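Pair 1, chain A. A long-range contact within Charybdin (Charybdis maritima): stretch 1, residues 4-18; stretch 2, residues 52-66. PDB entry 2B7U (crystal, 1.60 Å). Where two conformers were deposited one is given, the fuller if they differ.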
# COMPACT_ATOMS: atom_id res chain seq x y z
N LYS A 4 15.63 -10.27 -12.92
CA LYS A 4 14.23 -10.66 -13.32
C LYS A 4 13.23 -9.53 -13.02
O LYS A 4 12.89 -9.28 -11.86
CB LYS A 4 13.83 -11.97 -12.63
CG LYS A 4 12.34 -12.26 -12.54
CD LYS A 4 11.63 -12.25 -13.90
CE LYS A 4 11.27 -13.64 -14.37
NZ LYS A 4 10.60 -13.59 -15.70
N ALA A 5 12.76 -8.85 -14.07
CA ALA A 5 11.85 -7.70 -13.92
C ALA A 5 10.48 -8.11 -13.41
O ALA A 5 9.97 -9.17 -13.77
CB ALA A 5 11.70 -6.95 -15.25
N MET A 6 9.89 -7.26 -12.58
CA MET A 6 8.56 -7.53 -12.07
C MET A 6 7.57 -7.47 -13.22
O MET A 6 7.66 -6.62 -14.10
CB MET A 6 8.16 -6.58 -10.92
CG MET A 6 7.98 -5.10 -11.26
SD MET A 6 7.95 -4.03 -9.79
CE MET A 6 6.79 -4.93 -8.77
N THR A 7 6.65 -8.43 -13.26
CA THR A 7 5.68 -8.43 -14.34
C THR A 7 4.55 -7.48 -13.94
O THR A 7 4.51 -6.99 -12.81
CB THR A 7 5.25 -9.90 -14.74
OG1 THR A 7 5.28 -10.76 -13.60
CG2 THR A 7 6.22 -10.47 -15.76
N VAL A 8 3.67 -7.15 -14.88
CA VAL A 8 2.48 -6.37 -14.55
C VAL A 8 1.24 -7.22 -14.80
O VAL A 8 0.82 -7.41 -15.94
CB VAL A 8 2.42 -5.05 -15.34
CG1 VAL A 8 2.72 -5.27 -16.77
CG2 VAL A 8 1.06 -4.36 -15.16
N LYS A 9 0.69 -7.76 -13.72
CA LYS A 9 -0.48 -8.63 -13.79
C LYS A 9 -1.74 -7.92 -14.30
O LYS A 9 -2.53 -8.53 -15.05
CB LYS A 9 -0.78 -9.26 -12.42
CG LYS A 9 0.32 -10.19 -11.80
CD LYS A 9 1.18 -10.81 -12.87
CE LYS A 9 1.92 -12.07 -12.42
NZ LYS A 9 2.21 -12.97 -13.61
N PHE A 10 -1.91 -6.66 -13.92
CA PHE A 10 -3.09 -5.89 -14.33
C PHE A 10 -2.82 -4.41 -14.09
O PHE A 10 -1.83 -4.05 -13.41
CB PHE A 10 -4.35 -6.36 -13.57
CG PHE A 10 -4.32 -6.11 -12.08
CD1 PHE A 10 -4.76 -4.90 -11.57
CD2 PHE A 10 -3.86 -7.08 -11.19
CE1 PHE A 10 -4.71 -4.64 -10.22
CE2 PHE A 10 -3.81 -6.83 -9.85
CZ PHE A 10 -4.25 -5.62 -9.35
N THR A 11 -3.68 -3.59 -14.66
CA THR A 11 -3.65 -2.14 -14.50
C THR A 11 -5.03 -1.66 -14.05
O THR A 11 -6.07 -2.11 -14.58
CB THR A 11 -3.24 -1.42 -15.81
OG1 THR A 11 -1.93 -1.87 -16.23
CG2 THR A 11 -3.22 0.11 -15.64
N VAL A 12 -5.04 -0.78 -13.06
CA VAL A 12 -6.27 -0.09 -12.62
C VAL A 12 -6.04 1.41 -12.82
O VAL A 12 -4.93 1.90 -12.65
CB VAL A 12 -6.69 -0.40 -11.15
CG1 VAL A 12 -7.23 -1.81 -11.07
CG2 VAL A 12 -5.53 -0.21 -10.15
N GLU A 13 -7.10 2.13 -13.14
CA GLU A 13 -6.99 3.55 -13.46
C GLU A 13 -8.07 4.34 -12.73
O GLU A 13 -9.22 3.94 -12.68
CB GLU A 13 -7.06 3.74 -14.98
CG GLU A 13 -7.03 5.18 -15.44
CD GLU A 13 -7.01 5.32 -16.96
OE1 GLU A 13 -6.98 4.27 -17.67
OE2 GLU A 13 -7.04 6.47 -17.46
N LEU A 14 -7.67 5.46 -12.15
CA LEU A 14 -8.61 6.34 -11.46
C LEU A 14 -8.39 7.79 -11.88
O LEU A 14 -7.26 8.28 -11.87
CB LEU A 14 -8.45 6.21 -9.95
CG LEU A 14 -9.48 6.92 -9.08
CD1 LEU A 14 -10.88 6.36 -9.28
CD2 LEU A 14 -9.08 6.84 -7.63
N ASP A 15 -9.48 8.47 -12.25
CA ASP A 15 -9.39 9.92 -12.44
C ASP A 15 -9.77 10.65 -11.15
O ASP A 15 -10.81 10.39 -10.57
CB ASP A 15 -10.24 10.44 -13.58
CG ASP A 15 -9.88 11.89 -13.94
OD1 ASP A 15 -10.39 12.83 -13.30
OD2 ASP A 15 -9.02 12.10 -14.83
N ILE A 16 -8.93 11.59 -10.75
CA ILE A 16 -9.05 12.26 -9.47
C ILE A 16 -10.03 13.44 -9.49
O ILE A 16 -10.53 13.81 -8.44
CB ILE A 16 -7.64 12.75 -8.98
CG1 ILE A 16 -6.60 11.65 -9.12
CG2 ILE A 16 -7.68 13.24 -7.53
CD1 ILE A 16 -6.98 10.38 -8.39
N GLU A 17 -10.33 14.00 -10.66
CA GLU A 17 -11.11 15.25 -10.71
C GLU A 17 -12.52 15.16 -10.11
O GLU A 17 -12.91 16.03 -9.32
CB GLU A 17 -11.18 15.78 -12.14
CG GLU A 17 -11.83 17.15 -12.23
CD GLU A 17 -11.95 17.65 -13.65
OE1 GLU A 17 -11.46 16.97 -14.58
OE2 GLU A 17 -12.57 18.72 -13.84
N ARG A 18 -13.26 14.11 -10.47
CA ARG A 18 -14.65 13.92 -9.99
C ARG A 18 -14.72 12.99 -8.76
O ARG A 18 -15.81 12.57 -8.36
CB ARG A 18 -15.54 13.41 -11.15
CG ARG A 18 -15.90 11.90 -11.23
CD ARG A 18 -14.70 10.98 -11.11
NE ARG A 18 -15.08 9.59 -10.79
CZ ARG A 18 -14.29 8.73 -10.15
NH1 ARG A 18 -13.09 9.10 -9.73
NH2 ARG A 18 -14.70 7.48 -9.92
N GLU A 52 11.18 -16.38 -4.62
CA GLU A 52 12.51 -16.38 -5.25
C GLU A 52 12.65 -15.38 -6.43
O GLU A 52 13.05 -14.23 -6.23
CB GLU A 52 12.92 -17.81 -5.69
CG GLU A 52 12.34 -18.97 -4.87
CD GLU A 52 11.08 -19.59 -5.47
OE1 GLU A 52 10.78 -19.34 -6.67
OE2 GLU A 52 10.39 -20.36 -4.76
N ALA A 53 12.30 -15.83 -7.64
CA ALA A 53 12.51 -15.05 -8.85
C ALA A 53 11.21 -14.95 -9.64
O ALA A 53 11.16 -15.28 -10.83
CB ALA A 53 13.61 -15.69 -9.70
N ASP A 54 10.16 -14.50 -8.98
CA ASP A 54 8.91 -14.20 -9.65
C ASP A 54 8.25 -13.00 -8.99
O ASP A 54 7.18 -13.13 -8.39
CB ASP A 54 7.96 -15.41 -9.63
CG ASP A 54 6.59 -15.11 -10.21
OD1 ASP A 54 5.58 -15.62 -9.66
OD2 ASP A 54 6.51 -14.34 -11.20
N PRO A 55 8.90 -11.83 -9.08
CA PRO A 55 8.24 -10.63 -8.58
C PRO A 55 7.04 -10.27 -9.46
O PRO A 55 7.19 -10.13 -10.68
CB PRO A 55 9.34 -9.56 -8.63
CG PRO A 55 10.35 -10.07 -9.58
CD PRO A 55 10.25 -11.56 -9.59
N ARG A 56 5.87 -10.24 -8.83
CA ARG A 56 4.60 -9.95 -9.50
C ARG A 56 4.25 -8.53 -9.11
O ARG A 56 4.38 -8.19 -7.94
CB ARG A 56 3.48 -10.86 -8.97
CG ARG A 56 3.62 -12.36 -9.26
CD ARG A 56 2.43 -13.18 -8.70
NE ARG A 56 1.17 -12.94 -9.39
CZ ARG A 56 0.06 -13.66 -9.23
NH1 ARG A 56 0.03 -14.70 -8.40
NH2 ARG A 56 -1.03 -13.35 -9.91
N GLY A 57 3.76 -7.74 -10.06
CA GLY A 57 3.31 -6.39 -9.76
C GLY A 57 2.01 -6.05 -10.44
O GLY A 57 1.43 -6.86 -11.15
N PHE A 58 1.53 -4.83 -10.21
CA PHE A 58 0.41 -4.27 -10.94
C PHE A 58 0.67 -2.78 -11.11
O PHE A 58 1.51 -2.20 -10.42
CB PHE A 58 -0.92 -4.51 -10.22
CG PHE A 58 -1.07 -3.77 -8.92
CD1 PHE A 58 -1.80 -2.60 -8.85
CD2 PHE A 58 -0.50 -4.27 -7.75
CE1 PHE A 58 -1.99 -1.94 -7.63
CE2 PHE A 58 -0.66 -3.62 -6.54
CZ PHE A 58 -1.40 -2.45 -6.48
N ASP A 59 -0.03 -2.17 -12.06
CA ASP A 59 0.10 -0.74 -12.30
C ASP A 59 -1.15 0.03 -11.88
O ASP A 59 -2.28 -0.43 -12.07
CB ASP A 59 0.35 -0.50 -13.77
CG ASP A 59 1.80 -0.61 -14.16
OD1 ASP A 59 2.68 -0.83 -13.29
OD2 ASP A 59 2.07 -0.43 -15.38
N LEU A 60 -0.92 1.20 -11.28
CA LEU A 60 -1.97 2.10 -10.82
C LEU A 60 -1.81 3.40 -11.60
O LEU A 60 -0.85 4.12 -11.41
CB LEU A 60 -1.82 2.36 -9.32
CG LEU A 60 -2.67 3.48 -8.71
CD1 LEU A 60 -4.16 3.19 -8.87
CD2 LEU A 60 -2.28 3.72 -7.24
N LYS A 61 -2.75 3.66 -12.50
CA LYS A 61 -2.69 4.86 -13.35
C LYS A 61 -3.61 5.91 -12.76
O LYS A 61 -4.81 5.67 -12.54
CB LYS A 61 -3.11 4.51 -14.78
CG LYS A 61 -2.88 5.62 -15.80
CD LYS A 61 -2.83 4.97 -17.20
CE LYS A 61 -2.89 5.93 -18.33
NZ LYS A 61 -3.08 5.18 -19.62
N LEU A 62 -3.06 7.08 -12.47
CA LEU A 62 -3.80 8.17 -11.84
C LEU A 62 -3.78 9.36 -12.77
O LEU A 62 -2.72 9.75 -13.23
CB LEU A 62 -3.16 8.56 -10.52
CG LEU A 62 -3.06 7.46 -9.46
CD1 LEU A 62 -2.32 8.00 -8.23
CD2 LEU A 62 -4.40 6.93 -9.09
N THR A 63 -4.95 9.94 -13.01
CA THR A 63 -5.07 11.03 -13.97
C THR A 63 -5.80 12.19 -13.32
O THR A 63 -6.75 12.00 -12.55
CB THR A 63 -5.81 10.56 -15.21
OG1 THR A 63 -5.02 9.58 -15.91
CG2 THR A 63 -6.07 11.70 -16.11
N PHE A 64 -5.37 13.41 -13.65
CA PHE A 64 -6.05 14.61 -13.21
C PHE A 64 -5.90 15.70 -14.25
O PHE A 64 -4.80 16.20 -14.46
CB PHE A 64 -5.47 15.12 -11.90
CG PHE A 64 -6.12 16.38 -11.41
CD1 PHE A 64 -7.47 16.42 -11.18
CD2 PHE A 64 -5.37 17.52 -11.21
CE1 PHE A 64 -8.08 17.59 -10.75
CE2 PHE A 64 -5.98 18.70 -10.78
CZ PHE A 64 -7.31 18.73 -10.54
N ARG A 65 -7.01 16.08 -14.88
CA ARG A 65 -7.03 17.19 -15.86
C ARG A 65 -5.90 17.09 -16.89
O ARG A 65 -5.18 18.05 -17.13
CB ARG A 65 -7.00 18.54 -15.14
CG ARG A 65 -8.24 18.79 -14.30
CD ARG A 65 -8.29 20.19 -13.71
NE ARG A 65 -9.56 20.38 -13.03
CZ ARG A 65 -9.77 21.19 -11.98
NH1 ARG A 65 -11.00 21.28 -11.46
NH2 ARG A 65 -8.78 21.92 -11.46
N GLY A 66 -5.74 15.90 -17.47
CA GLY A 66 -4.76 15.68 -18.54
C GLY A 66 -3.34 15.32 -18.08
O GLY A 66 -2.46 15.07 -18.93
O HOH W 1 8.64 -11.44 -12.30
O HOH W 2 0.13 -0.39 -17.16
O HOH W 3 -5.78 4.81 -19.94
O HOH W 4 -9.63 15.04 -14.90

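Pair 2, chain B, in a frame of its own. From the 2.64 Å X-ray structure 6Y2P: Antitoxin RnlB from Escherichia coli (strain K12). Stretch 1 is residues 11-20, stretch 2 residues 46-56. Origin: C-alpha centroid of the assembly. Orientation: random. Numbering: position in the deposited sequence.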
# COMPACT_ATOMS: atom_id res chain seq x y z
N GLY B 11 43.37 -15.89 -10.60
CA GLY B 11 42.96 -14.96 -9.57
C GLY B 11 41.85 -15.59 -8.77
O GLY B 11 41.33 -16.64 -9.14
N ALA B 12 41.48 -14.94 -7.66
CA ALA B 12 40.40 -15.48 -6.85
C ALA B 12 39.11 -15.55 -7.66
O ALA B 12 38.40 -16.56 -7.63
CB ALA B 12 40.21 -14.63 -5.59
N LEU B 13 38.80 -14.48 -8.37
CA LEU B 13 37.63 -14.39 -9.24
C LEU B 13 38.11 -14.68 -10.65
O LEU B 13 39.00 -13.99 -11.15
CB LEU B 13 36.95 -13.02 -9.15
CG LEU B 13 36.68 -12.54 -7.73
CD1 LEU B 13 37.90 -11.76 -7.14
CD2 LEU B 13 35.42 -11.73 -7.62
N LYS B 14 37.58 -15.74 -11.25
CA LYS B 14 38.03 -16.11 -12.59
C LYS B 14 37.43 -15.21 -13.67
O LYS B 14 38.01 -15.08 -14.75
CB LYS B 14 37.72 -17.58 -12.88
CG LYS B 14 38.95 -18.45 -13.08
N ALA B 15 36.28 -14.58 -13.40
CA ALA B 15 35.65 -13.71 -14.38
C ALA B 15 34.65 -12.79 -13.68
O ALA B 15 34.14 -13.09 -12.60
CB ALA B 15 34.94 -14.53 -15.47
N VAL B 16 34.34 -11.69 -14.36
CA VAL B 16 33.33 -10.72 -13.92
C VAL B 16 32.32 -10.56 -15.05
O VAL B 16 32.69 -10.18 -16.17
CB VAL B 16 33.93 -9.36 -13.55
CG1 VAL B 16 32.83 -8.43 -13.09
CG2 VAL B 16 35.00 -9.48 -12.49
N VAL B 17 31.06 -10.80 -14.75
CA VAL B 17 29.98 -10.83 -15.73
C VAL B 17 29.04 -9.69 -15.40
O VAL B 17 28.47 -9.64 -14.30
CB VAL B 17 29.21 -12.15 -15.67
CG1 VAL B 17 28.17 -12.19 -16.78
CG2 VAL B 17 30.16 -13.34 -15.75
N MET B 18 28.83 -8.81 -16.36
CA MET B 18 27.99 -7.64 -16.20
C MET B 18 26.74 -7.76 -17.08
O MET B 18 26.82 -8.16 -18.24
CB MET B 18 28.78 -6.42 -16.58
CG MET B 18 27.96 -5.20 -16.69
SD MET B 18 29.11 -3.84 -16.62
CE MET B 18 28.34 -2.65 -17.68
N ALA B 19 25.58 -7.40 -16.53
CA ALA B 19 24.38 -7.35 -17.35
C ALA B 19 24.39 -6.10 -18.24
O ALA B 19 24.83 -5.02 -17.84
CB ALA B 19 23.13 -7.36 -16.47
N THR B 20 23.84 -6.26 -19.46
CA THR B 20 23.81 -5.22 -20.48
C THR B 20 22.42 -4.62 -20.73
O THR B 20 22.28 -3.82 -21.66
CB THR B 20 24.34 -5.80 -21.80
OG1 THR B 20 23.48 -6.88 -22.23
CG2 THR B 20 25.78 -6.30 -21.68
N GLY B 46 36.39 -22.01 -9.70
CA GLY B 46 36.65 -20.81 -8.91
C GLY B 46 35.35 -20.09 -8.63
O GLY B 46 34.29 -20.71 -8.59
N GLU B 47 35.44 -18.77 -8.49
CA GLU B 47 34.27 -17.93 -8.24
C GLU B 47 34.11 -16.93 -9.36
O GLU B 47 35.08 -16.43 -9.93
CB GLU B 47 34.36 -17.17 -6.91
CG GLU B 47 34.05 -18.00 -5.67
CD GLU B 47 33.70 -17.14 -4.46
OE1 GLU B 47 33.24 -17.70 -3.44
OE2 GLU B 47 33.89 -15.90 -4.52
N ILE B 48 32.84 -16.62 -9.65
CA ILE B 48 32.43 -15.69 -10.67
C ILE B 48 31.64 -14.60 -9.97
O ILE B 48 30.72 -14.90 -9.20
CB ILE B 48 31.57 -16.39 -11.74
CG1 ILE B 48 32.31 -17.59 -12.31
CG2 ILE B 48 31.19 -15.44 -12.87
CD1 ILE B 48 31.77 -18.03 -13.64
N LEU B 49 32.03 -13.36 -10.20
CA LEU B 49 31.25 -12.21 -9.76
C LEU B 49 30.35 -11.72 -10.89
O LEU B 49 30.81 -11.53 -12.02
CB LEU B 49 32.19 -11.10 -9.31
CG LEU B 49 31.49 -9.76 -9.04
CD1 LEU B 49 30.49 -9.98 -7.94
CD2 LEU B 49 32.55 -8.70 -8.67
N PHE B 50 29.07 -11.52 -10.58
CA PHE B 50 28.06 -10.97 -11.49
C PHE B 50 27.66 -9.58 -10.99
O PHE B 50 27.29 -9.42 -9.81
CB PHE B 50 26.79 -11.84 -11.51
CG PHE B 50 26.87 -13.04 -12.39
CD1 PHE B 50 27.37 -14.24 -11.89
CD2 PHE B 50 26.41 -13.00 -13.69
CE1 PHE B 50 27.43 -15.36 -12.68
CE2 PHE B 50 26.48 -14.12 -14.51
CZ PHE B 50 26.99 -15.30 -14.01
N ASP B 51 27.72 -8.59 -11.88
CA ASP B 51 27.14 -7.27 -11.64
C ASP B 51 25.78 -7.17 -12.34
O ASP B 51 25.71 -7.16 -13.58
CB ASP B 51 28.08 -6.17 -12.14
CG ASP B 51 27.48 -4.79 -12.04
OD1 ASP B 51 26.34 -4.65 -11.52
OD2 ASP B 51 28.14 -3.83 -12.45
N LEU B 52 24.69 -7.07 -11.58
CA LEU B 52 23.38 -7.10 -12.21
C LEU B 52 22.71 -5.73 -12.30
O LEU B 52 21.48 -5.66 -12.48
CB LEU B 52 22.48 -8.09 -11.47
CG LEU B 52 23.08 -9.47 -11.15
CD1 LEU B 52 22.14 -10.30 -10.25
CD2 LEU B 52 23.35 -10.25 -12.43
N LEU B 53 23.51 -4.65 -12.26
CA LEU B 53 22.97 -3.30 -12.14
C LEU B 53 21.86 -3.01 -13.16
O LEU B 53 20.79 -2.51 -12.80
CB LEU B 53 24.08 -2.26 -12.28
CG LEU B 53 23.53 -0.83 -12.38
CD1 LEU B 53 22.98 -0.47 -11.03
CD2 LEU B 53 24.52 0.22 -12.88
N CYS B 54 22.08 -3.37 -14.43
CA CYS B 54 21.09 -3.00 -15.42
C CYS B 54 19.83 -3.87 -15.36
O CYS B 54 18.77 -3.44 -15.82
CB CYS B 54 21.67 -3.13 -16.83
SG CYS B 54 23.00 -1.93 -17.24
N ALA B 55 19.86 -4.97 -14.62
CA ALA B 55 18.62 -5.69 -14.45
C ALA B 55 17.99 -5.43 -13.10
O ALA B 55 16.76 -5.45 -12.96
CB ALA B 55 18.87 -7.19 -14.61
N ASN B 56 18.83 -5.12 -12.11
CA ASN B 56 18.41 -5.04 -10.74
C ASN B 56 18.40 -3.63 -10.16
O ASN B 56 17.79 -3.42 -9.12
CB ASN B 56 19.32 -5.95 -9.92
CG ASN B 56 18.79 -7.40 -9.89
OD1 ASN B 56 17.72 -7.70 -10.45
ND2 ASN B 56 19.52 -8.28 -9.21
O HOH W 5 25.02 -4.25 -15.55

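Both pairs set two parallel strands side by side, and 14 central residues superpose with an RMSD of 0.7 Å over N, CA and C. The shared feature is an irregularity in the first strand. In pair 1 the register shifts by one between V8(A) and T11(A), a beta bulge; in pair 2 the chain turns a corner at K14(B), which matches K9(A) with CA atoms 0.2 Å apart. The two lysines have similar backbone angles, phi/psi -65/-37 and -77/-23, and each donates its amide to the same place on the second strand: K9(A) N to G57(A) O at 2.8 Å, and K14(B) N to E47(B) O at 2.9 Å.

Beyond this point the hydrogen-bond ladders coincide. D59(A) N to F10(A) O (2.9 Å) corresponds to L49(B) N to A15(B) O (3.2 Å), and V12(A) N to D59(A) O (3.0 Å) to V17(B) N to L49(B) O (2.8 Å). The next rungs are K61(A) N to V12(A) O (2.8 Å) and D51(B) N to V17(B) O (2.7 Å), followed by L14(A) N to K61(A) O (2.9 Å) and A19(B) N to D51(B) O (3.0 Å).

The side chains on this common frame differ. On the face carrying T11(A), D59(A), E13(A) and K61(A), pair 1 is polar and uses water: water 2 joins T11(A) OG1 (2.7 Å) to D59(A) OD2 (2.6 Å), and water 3 accepts from K61(A) NZ (2.7 Å) while donating to E13(A) OE1 (2.6 Å). The matching V16(B) and L49(B) are buried and apolar, and L13(B) CD2 packs 3.7 Å from L49(B) CB.

On the other face, V12(A) and V17(B) match, but their neighbours differ. V12(A) CG2 lies 3.9 Å from L60(A) CD1, whereas V17(B) CG2 sits over the face of the F50(B) ring, 4.2 Å from its centroid, and also reaches I48(B) CG2 at 3.7 Å. Pair 1 places its aromatic contact elsewhere: F58(A) CB lies over the F10(A) ring, 3.7 Å from the centroid, at positions held by I48(B) and A15(B) in pair 2.

G57(A) matches E47(B), yet an ideal CB on G57(A) would clash with M6(A) CE at 2.8 Å. The CA paths still coincide at T63(A) and L53(B), 0.7 Å apart, and no later residue of the second stretches has a counterpart. The structural roles differ already here: T63(A) is still in the strand, its N bonded to L14(A) O (3.1 Å), while L53(B) begins the helix after L52(B) at the N-cap position.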